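PDB 6UBC: Glyco_hydro_cc domain-containing protein from Cryptococcus neoformans, which probably binds beta-1,3-glucan oligosaccharides, being an oligosaccharide-binding member (subgroup VII) of glycoside hydrolase family GH128. Local coordinates for residues 268-274 against 367-371; 284-288 against 324-328. One frame throughout, in Å; residues are numbered along the deposited sequence.

Contact 1 (268-274 against 367-371); sequences YIIGFEE and WVTEF
Y268 and W367 form the aromatic part of this buried contact. CD1 of Y268 comes 3.5 Å from CH2 of W367, and the centroids of the phenol ring and the six-membered indole ring lie 5.3 Å apart. With ring planes at 37°, the pair is oblique, fitting neither a parallel stack nor a T-shape. The polar ends are held outside the pair, Y268 OH by the carbonyl of S196 and W367 NE1 by that of Y197.

Two residues on along each strand, the packing becomes aliphatic. The ends of the I270 and T369 side chains meet head on, with CD1 of I270 3.8 Å from CG2 of T369.

The polar group is made of three carboxylates. E273 has its CG anti to the backbone N (chi1 -177°) and then bends at chi2 (82°), which brings its end toward E370; OE2 of E273 stands 2.6 Å from OE2 of E370. Two waters join the segments. Water 1 bridges OE1 of E273, at 2.8 Å, and OG1 of T369. Water 2 donates to OE1 of E370, again at 2.8 Å, and to OE2 of E274 at 3.0 Å, spanning two extended glutamate chains. Outside partners fix the acids further: W225 NE1 bonds OE2 of E370, and H342 ND1 bonds OE2 of E274. OG1 of T369 is also hydrogen-bonded to OD1 of N340.

Strands 268-270 and 366-375 are the fourth and seventh of a parallel eight-stranded barrel, and the contact crosses its interior. Glutamates just beyond the C-terminal end of the fourth strand and on the seventh, E274 and E370 here, are consistent with the acidic pair that marks the active-site cleft of (beta/alpha)8 glycoside hydrolases of clan GH-A.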
ATOM      1  N   TYR A 268      -6.822  10.745   1.583  1.00 29.24           N
ATOM      2  CA  TYR A 268      -5.555   9.984   1.722  1.00 24.81           C
ATOM      3  C   TYR A 268      -4.756  10.049   0.417  1.00 25.98           C
ATOM      4  O   TYR A 268      -5.336   9.892  -0.677  1.00 26.31           O
ATOM      5  CB  TYR A 268      -5.860   8.498   1.972  1.00 26.48           C
ATOM      6  CG  TYR A 268      -6.798   8.242   3.121  1.00 25.61           C
ATOM      7  CD1 TYR A 268      -6.331   8.165   4.426  1.00 26.77           C
ATOM      8  CD2 TYR A 268      -8.168   8.240   2.936  1.00 27.27           C
ATOM      9  CE1 TYR A 268      -7.203   7.998   5.501  1.00 26.48           C
ATOM     10  CE2 TYR A 268      -9.041   8.042   3.997  1.00 28.56           C
ATOM     11  CZ  TYR A 268      -8.561   7.942   5.289  1.00 27.95           C
ATOM     12  OH  TYR A 268      -9.463   7.795   6.330  1.00 28.22           O
ATOM     13  N   ILE A 269      -3.429  10.183   0.532  1.00 23.47           N
ATOM     14  CA  ILE A 269      -2.535  10.128  -0.653  1.00 23.75           C
ATOM     15  C   ILE A 269      -1.449   9.114  -0.375  1.00 24.23           C
ATOM     16  O   ILE A 269      -0.705   9.321   0.625  1.00 23.13           O
ATOM     17  CB  ILE A 269      -1.928  11.477  -0.941  1.00 26.13           C
ATOM     18  CG1 ILE A 269      -2.984  12.532  -1.260  1.00 25.87           C
ATOM     19  CG2 ILE A 269      -0.972  11.317  -2.097  1.00 25.61           C
ATOM     20  CD1 ILE A 269      -2.479  13.946  -1.101  1.00 25.63           C
ATOM     21  N   ILE A 270      -1.405   8.046  -1.167  1.00 22.58           N
ATOM     22  CA  ILE A 270      -0.235   7.125  -1.159  1.00 22.93           C
ATOM     23  C   ILE A 270       0.858   7.667  -2.091  1.00 23.24           C
ATOM     24  O   ILE A 270       0.582   8.046  -3.244  1.00 23.12           O
ATOM     25  CB  ILE A 270      -0.683   5.723  -1.533  1.00 22.03           C
ATOM     26  CG1 ILE A 270      -1.664   5.195  -0.496  1.00 22.15           C
ATOM     27  CG2 ILE A 270       0.559   4.824  -1.780  1.00 22.34           C
ATOM     28  CD1 ILE A 270      -2.295   3.863  -0.894  1.00 22.38           C
ATOM     29  N   GLY A 271       2.099   7.675  -1.611  1.00 23.97           N
ATOM     30  CA  GLY A 271       3.293   8.078  -2.341  1.00 22.98           C
ATOM     31  C   GLY A 271       3.799   6.991  -3.283  1.00 22.95           C
ATOM     32  O   GLY A 271       3.155   5.929  -3.471  1.00 22.09           O
ATOM     33  N   PHE A 272       4.972   7.238  -3.826  1.00 21.23           N
ATOM     34  CA  PHE A 272       5.464   6.529  -5.020  1.00 21.39           C
ATOM     35  C   PHE A 272       5.552   5.029  -4.764  1.00 21.64           C
ATOM     36  O   PHE A 272       5.957   4.575  -3.681  1.00 22.94           O
ATOM     37  CB  PHE A 272       6.825   7.060  -5.440  1.00 22.16           C
ATOM     38  CG  PHE A 272       6.894   8.565  -5.372  1.00 20.27           C
ATOM     39  CD1 PHE A 272       6.077   9.329  -6.161  1.00 22.06           C
ATOM     40  CD2 PHE A 272       7.736   9.205  -4.472  1.00 21.90           C
ATOM     41  CE1 PHE A 272       6.125  10.718  -6.105  1.00 22.16           C
ATOM     42  CE2 PHE A 272       7.818  10.588  -4.426  1.00 21.54           C
ATOM     43  CZ  PHE A 272       7.013  11.347  -5.260  1.00 23.48           C
ATOM     44  N   GLU A 273       5.210   4.309  -5.819  1.00 21.21           N
ATOM     45  CA  GLU A 273       5.316   2.850  -5.840  1.00 20.90           C
ATOM     46  C   GLU A 273       6.768   2.410  -5.981  1.00 22.32           C
ATOM     47  O   GLU A 273       7.295   2.525  -7.086  1.00 23.13           O
ATOM     48  CB  GLU A 273       4.544   2.302  -7.048  1.00 22.65           C
ATOM     49  CG  GLU A 273       4.541   0.795  -7.109  1.00 22.42           C
ATOM     50  CD  GLU A 273       3.515   0.106  -6.242  1.00 23.72           C
ATOM     51  OE1 GLU A 273       2.651   0.810  -5.631  1.00 23.04           O
ATOM     52  OE2 GLU A 273       3.604  -1.174  -6.217  1.00 25.58           O
ATOM     53  N   GLU A 274       7.408   1.879  -4.937  1.00 22.16           N
ATOM     54  CA  GLU A 274       8.722   1.224  -5.075  1.00 21.78           C
ATOM     55  C   GLU A 274       9.676   2.074  -5.910  1.00 22.75           C
ATOM     56  O   GLU A 274      10.310   1.611  -6.885  1.00 24.86           O
ATOM     57  CB  GLU A 274       8.387  -0.139  -5.661  1.00 25.10           C
ATOM     58  CG  GLU A 274       7.674  -1.023  -4.664  1.00 25.45           C
ATOM     59  CD  GLU A 274       7.298  -2.416  -5.151  1.00 26.77           C
ATOM     60  OE1 GLU A 274       7.724  -2.731  -6.326  1.00 30.09           O
ATOM     61  OE2 GLU A 274       6.649  -3.205  -4.350  1.00 26.11           O
ATOM     62  N   TRP A 367       0.776   1.739   7.164  1.00 21.04           N
ATOM     63  CA  TRP A 367      -0.170   1.137   6.219  1.00 20.31           C
ATOM     64  C   TRP A 367       0.609   0.114   5.414  1.00 21.94           C
ATOM     65  O   TRP A 367       1.680   0.443   4.877  1.00 23.90           O
ATOM     66  CB  TRP A 367      -0.822   2.174   5.296  1.00 21.40           C
ATOM     67  CG  TRP A 367      -1.993   2.914   5.838  1.00 20.91           C
ATOM     68  CD1 TRP A 367      -2.354   3.131   7.133  1.00 22.69           C
ATOM     69  CD2 TRP A 367      -3.003   3.506   5.025  1.00 22.30           C
ATOM     70  NE1 TRP A 367      -3.490   3.857   7.196  1.00 22.59           N
ATOM     71  CE2 TRP A 367      -3.930   4.102   5.915  1.00 22.99           C
ATOM     72  CE3 TRP A 367      -3.204   3.603   3.646  1.00 21.30           C
ATOM     73  CZ2 TRP A 367      -5.012   4.851   5.455  1.00 24.54           C
ATOM     74  CZ3 TRP A 367      -4.308   4.294   3.179  1.00 23.52           C
ATOM     75  CH2 TRP A 367      -5.215   4.905   4.089  1.00 23.62           C
ATOM     76  N   VAL A 368       0.125  -1.101   5.375  1.00 21.44           N
ATOM     77  CA  VAL A 368       0.684  -2.140   4.460  1.00 21.70           C
ATOM     78  C   VAL A 368      -0.125  -2.012   3.178  1.00 21.23           C
ATOM     79  O   VAL A 368      -1.195  -2.651   3.060  1.00 23.77           O
ATOM     80  CB  VAL A 368       0.671  -3.548   5.072  1.00 22.73           C
ATOM     81  CG1 VAL A 368       1.318  -4.582   4.155  1.00 22.16           C
ATOM     82  CG2 VAL A 368       1.429  -3.585   6.386  1.00 23.83           C
ATOM     83  N   THR A 369       0.404  -1.329   2.177  1.00 21.40           N
ATOM     84  CA  THR A 369      -0.420  -1.016   0.981  1.00 22.49           C
ATOM     85  C   THR A 369      -0.399  -2.216   0.008  1.00 22.43           C
ATOM     86  O   THR A 369      -1.262  -2.258  -0.854  1.00 21.37           O
ATOM     87  CB  THR A 369      -0.019   0.285   0.291  1.00 21.00           C
ATOM     88  OG1 THR A 369       1.330   0.124  -0.157  1.00 21.75           O
ATOM     89  CG2 THR A 369      -0.215   1.490   1.209  1.00 22.25           C
ATOM     90  N   GLU A 370       0.556  -3.143   0.140  1.00 21.42           N
ATOM     91  CA  GLU A 370       0.597  -4.377  -0.683  1.00 21.52           C
ATOM     92  C   GLU A 370       1.171  -5.460   0.204  1.00 22.17           C
ATOM     93  O   GLU A 370       2.257  -5.229   0.788  1.00 21.17           O
ATOM     94  CB  GLU A 370       1.489  -4.228  -1.918  1.00 22.23           C
ATOM     95  CG  GLU A 370       0.993  -3.267  -2.948  1.00 22.44           C
ATOM     96  CD  GLU A 370       1.894  -2.997  -4.115  1.00 25.58           C
ATOM     97  OE1 GLU A 370       2.904  -3.748  -4.299  1.00 24.52           O
ATOM     98  OE2 GLU A 370       1.608  -1.996  -4.855  1.00 23.98           O
ATOM     99  N   PHE A 371       0.503  -6.575   0.372  1.00 22.90           N
ATOM    100  CA  PHE A 371       1.190  -7.778   0.877  1.00 22.48           C
ATOM    101  C   PHE A 371       0.931  -8.966  -0.021  1.00 22.29           C
ATOM    102  O   PHE A 371      -0.083  -9.000  -0.715  1.00 23.24           O
ATOM    103  CB  PHE A 371       0.766  -8.143   2.288  1.00 23.03           C
ATOM    104  CG  PHE A 371      -0.633  -8.640   2.498  1.00 23.52           C
ATOM    105  CD1 PHE A 371      -0.929  -9.986   2.339  1.00 23.89           C
ATOM    106  CD2 PHE A 371      -1.650  -7.762   2.833  1.00 22.06           C
ATOM    107  CE1 PHE A 371      -2.233 -10.428   2.506  1.00 25.25           C
ATOM    108  CE2 PHE A 371      -2.957  -8.194   2.946  1.00 22.83           C
ATOM    109  CZ  PHE A 371      -3.230  -9.532   2.802  1.00 23.73           C
TER
HETATM  110  O   HOH W   1       1.436   0.755  -3.145  1.00 24.08           O
HETATM  111  O   HOH W   2       4.874  -5.393  -3.200  1.00 28.70           O

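Contact 2 (284-288 against 324-328)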
ATOM      1  N   ASN A 284      11.045   3.618  -9.942  1.00 25.80           N
ATOM      2  CA  ASN A 284      12.467   3.873 -10.295  1.00 26.24           C
ATOM      3  C   ASN A 284      12.804   5.376 -10.273  1.00 28.28           C
ATOM      4  O   ASN A 284      13.160   5.989 -11.326  1.00 26.70           O
ATOM      5  CB  ASN A 284      12.775   3.189 -11.637  1.00 27.18           C
ATOM      6  CG  ASN A 284      14.253   3.254 -11.949  1.00 30.68           C
ATOM      7  OD1 ASN A 284      15.069   3.396 -11.050  1.00 29.07           O
ATOM      8  ND2 ASN A 284      14.547   3.300 -13.227  1.00 32.47           N
ATOM      9  N   ILE A 285      12.786   5.978  -9.078  1.00 27.22           N
ATOM     10  CA  ILE A 285      13.063   7.428  -8.885  1.00 26.56           C
ATOM     11  C   ILE A 285      14.302   7.599  -7.982  1.00 27.06           C
ATOM     12  O   ILE A 285      14.352   7.042  -6.890  1.00 27.69           O
ATOM     13  CB  ILE A 285      11.842   8.142  -8.289  1.00 26.36           C
ATOM     14  CG1 ILE A 285      10.514   7.672  -8.885  1.00 24.87           C
ATOM     15  CG2 ILE A 285      11.995   9.652  -8.421  1.00 26.96           C
ATOM     16  CD1 ILE A 285       9.292   8.242  -8.195  1.00 24.55           C
ATOM     17  N   ALA A 286      15.270   8.410  -8.402  1.00 26.93           N
ATOM     18  CA  ALA A 286      16.393   8.809  -7.533  1.00 25.85           C
ATOM     19  C   ALA A 286      15.825   9.556  -6.313  1.00 27.30           C
ATOM     20  O   ALA A 286      14.886  10.353  -6.450  1.00 27.11           O
ATOM     21  CB  ALA A 286      17.357   9.658  -8.338  1.00 28.56           C
ATOM     22  N   VAL A 287      16.446   9.357  -5.161  1.00 27.00           N
ATOM     23  CA  VAL A 287      16.037  10.024  -3.916  1.00 28.25           C
ATOM     24  C   VAL A 287      15.803  11.510  -4.124  1.00 27.13           C
ATOM     25  O   VAL A 287      14.713  11.995  -3.700  1.00 25.80           O
ATOM     26  CB  VAL A 287      17.027   9.759  -2.777  1.00 29.09           C
ATOM     27  CG1 VAL A 287      16.739  10.622  -1.565  1.00 30.21           C
ATOM     28  CG2 VAL A 287      16.941   8.303  -2.391  1.00 29.29           C
ATOM     29  N   ALA A 288      16.774  12.236  -4.666  1.00 28.03           N
ATOM     30  CA  ALA A 288      16.677  13.701  -4.703  1.00 29.99           C
ATOM     31  C   ALA A 288      15.491  14.114  -5.569  1.00 27.47           C
ATOM     32  O   ALA A 288      14.812  15.122  -5.182  1.00 27.44           O
ATOM     33  CB  ALA A 288      17.976  14.332  -5.194  1.00 31.13           C
ATOM     34  N   TRP A 324      17.244   4.227   0.860  1.00 26.88           N
ATOM     35  CA  TRP A 324      16.444   5.113  -0.017  1.00 24.57           C
ATOM     36  C   TRP A 324      15.517   5.975   0.847  1.00 23.98           C
ATOM     37  O   TRP A 324      15.576   7.231   0.770  1.00 24.62           O
ATOM     38  CB  TRP A 324      15.651   4.298  -1.040  1.00 24.11           C
ATOM     39  CG  TRP A 324      15.117   5.106  -2.186  1.00 24.87           C
ATOM     40  CD1 TRP A 324      15.633   5.210  -3.456  1.00 26.02           C
ATOM     41  CD2 TRP A 324      13.947   5.932  -2.160  1.00 24.23           C
ATOM     42  NE1 TRP A 324      14.857   6.073  -4.203  1.00 25.63           N
ATOM     43  CE2 TRP A 324      13.846   6.565  -3.425  1.00 24.83           C
ATOM     44  CE3 TRP A 324      13.041   6.284  -1.167  1.00 24.82           C
ATOM     45  CZ2 TRP A 324      12.880   7.527  -3.687  1.00 23.92           C
ATOM     46  CZ3 TRP A 324      12.079   7.228  -1.441  1.00 24.23           C
ATOM     47  CH2 TRP A 324      11.962   7.774  -2.715  1.00 23.80           C
ATOM     48  N   LEU A 325      14.658   5.317   1.627  1.00 23.89           N
ATOM     49  CA  LEU A 325      13.673   6.037   2.432  1.00 22.94           C
ATOM     50  C   LEU A 325      14.393   6.929   3.434  1.00 23.59           C
ATOM     51  O   LEU A 325      13.892   8.022   3.770  1.00 24.48           O
ATOM     52  CB  LEU A 325      12.747   5.087   3.152  1.00 23.91           C
ATOM     53  CG  LEU A 325      11.473   5.729   3.687  1.00 23.32           C
ATOM     54  CD1 LEU A 325      10.618   6.379   2.585  1.00 26.31           C
ATOM     55  CD2 LEU A 325      10.642   4.721   4.448  1.00 24.44           C
ATOM     56  N   SER A 326      15.470   6.436   4.022  1.00 24.36           N
ATOM     57  CA  SER A 326      16.161   7.215   5.084  1.00 25.46           C
ATOM     58  C   SER A 326      16.727   8.489   4.470  1.00 25.91           C
ATOM     59  O   SER A 326      16.629   9.565   5.117  1.00 25.63           O
ATOM     60  CB  SER A 326      17.199   6.428   5.817  1.00 26.92           C
ATOM     61  OG  SER A 326      18.239   5.951   4.965  1.00 28.63           O
ATOM     62  N   ALA A 327      17.324   8.392   3.297  1.00 24.11           N
ATOM     63  CA  ALA A 327      17.832   9.620   2.633  1.00 25.93           C
ATOM     64  C   ALA A 327      16.667  10.508   2.211  1.00 24.35           C
ATOM     65  O   ALA A 327      16.769  11.727   2.345  1.00 24.27           O
ATOM     66  CB  ALA A 327      18.719   9.316   1.463  1.00 27.20           C
ATOM     67  N   PHE A 328      15.601   9.944   1.679  1.00 23.16           N
ATOM     68  CA  PHE A 328      14.388  10.685   1.257  1.00 23.95           C
ATOM     69  C   PHE A 328      13.849  11.462   2.459  1.00 25.73           C
ATOM     70  O   PHE A 328      13.501  12.637   2.358  1.00 25.02           O
ATOM     71  CB  PHE A 328      13.355   9.687   0.705  1.00 24.69           C
ATOM     72  CG  PHE A 328      11.976  10.207   0.391  1.00 22.50           C
ATOM     73  CD1 PHE A 328      11.703  10.828  -0.836  1.00 23.26           C
ATOM     74  CD2 PHE A 328      10.919  10.070   1.299  1.00 22.28           C
ATOM     75  CE1 PHE A 328      10.439  11.343  -1.099  1.00 22.43           C
ATOM     76  CE2 PHE A 328       9.659  10.544   0.995  1.00 21.16           C
ATOM     77  CZ  PHE A 328       9.412  11.184  -0.195  1.00 22.37           C
TER
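V287 lies over the indole of W324 as a CH-pi contact. Its CG2 is 3.5 Å from the centroid of the W324 five-membered ring and only 8° off the ring normal, so the methyl sits almost squarely above that ring. The other branch, CG1, turns to the helix itself, 3.5 Å from the backbone N of F328 and 3.8 Å from the CB of A327. The valine thus straddles two surfaces, one methyl on an aromatic face and one against the turn that follows. With CG1 anti to the backbone N (chi1 171°), CG1 points at the helix and CG2, anti to the carbonyl carbon, at the indole.

The indole is also bound at its rim. NE1 of W324 donates to the carbonyl O of I285 at 2.9 Å, with an N-H...O angle of 150°; the acceptor lies in the ring plane and the bond runs nearly along the C=O direction. One face and one edge of the same ring are therefore held by residues two apart in sequence, which should limit how far it can tilt.

Behind this first shell are the features that place it. A286 is the N-cap of the helix that V287 begins, so the carbonyl gripping the indole comes from the residue just before the cap, and I285 is itself backbone-bonded to P275. On the partner side, F328 N bonds W324 O at 2.9 Å, closing the helical turn on which CG1 rests, and E319 accepts bonds from the L325 and S326 amides at the helix start.

Further out, A290 touches I285, W324 and F328, and W294 meets F328 edge-to-face. The contact joins the first turn of helix 287-298, which follows strand 268-270, to helix 324-331, with strand 307-309 between them in sequence; L325 and S326 touch helix 348-362.

In the fold
Along the chain the order is 268-274, 284-288, 324-328, 367-371, so both segments of contact 2 fall between those of contact 1. Their centres are 15 Å apart: contact 1 lies about 3 Å from the centre of the chain, inside the barrel, and contact 2 about 18 Å from it, among peripheral helices. Strand 268-270 and helix 287-298 are successive elements, and CG of F272 packs against CD1 of I285 at 3.7 Å, folding the loop between them back on itself. Contact 2 then ties that loop to helix 324-331. One connection thus runs from the barrel interior, where the acids sit, to the surrounding helices.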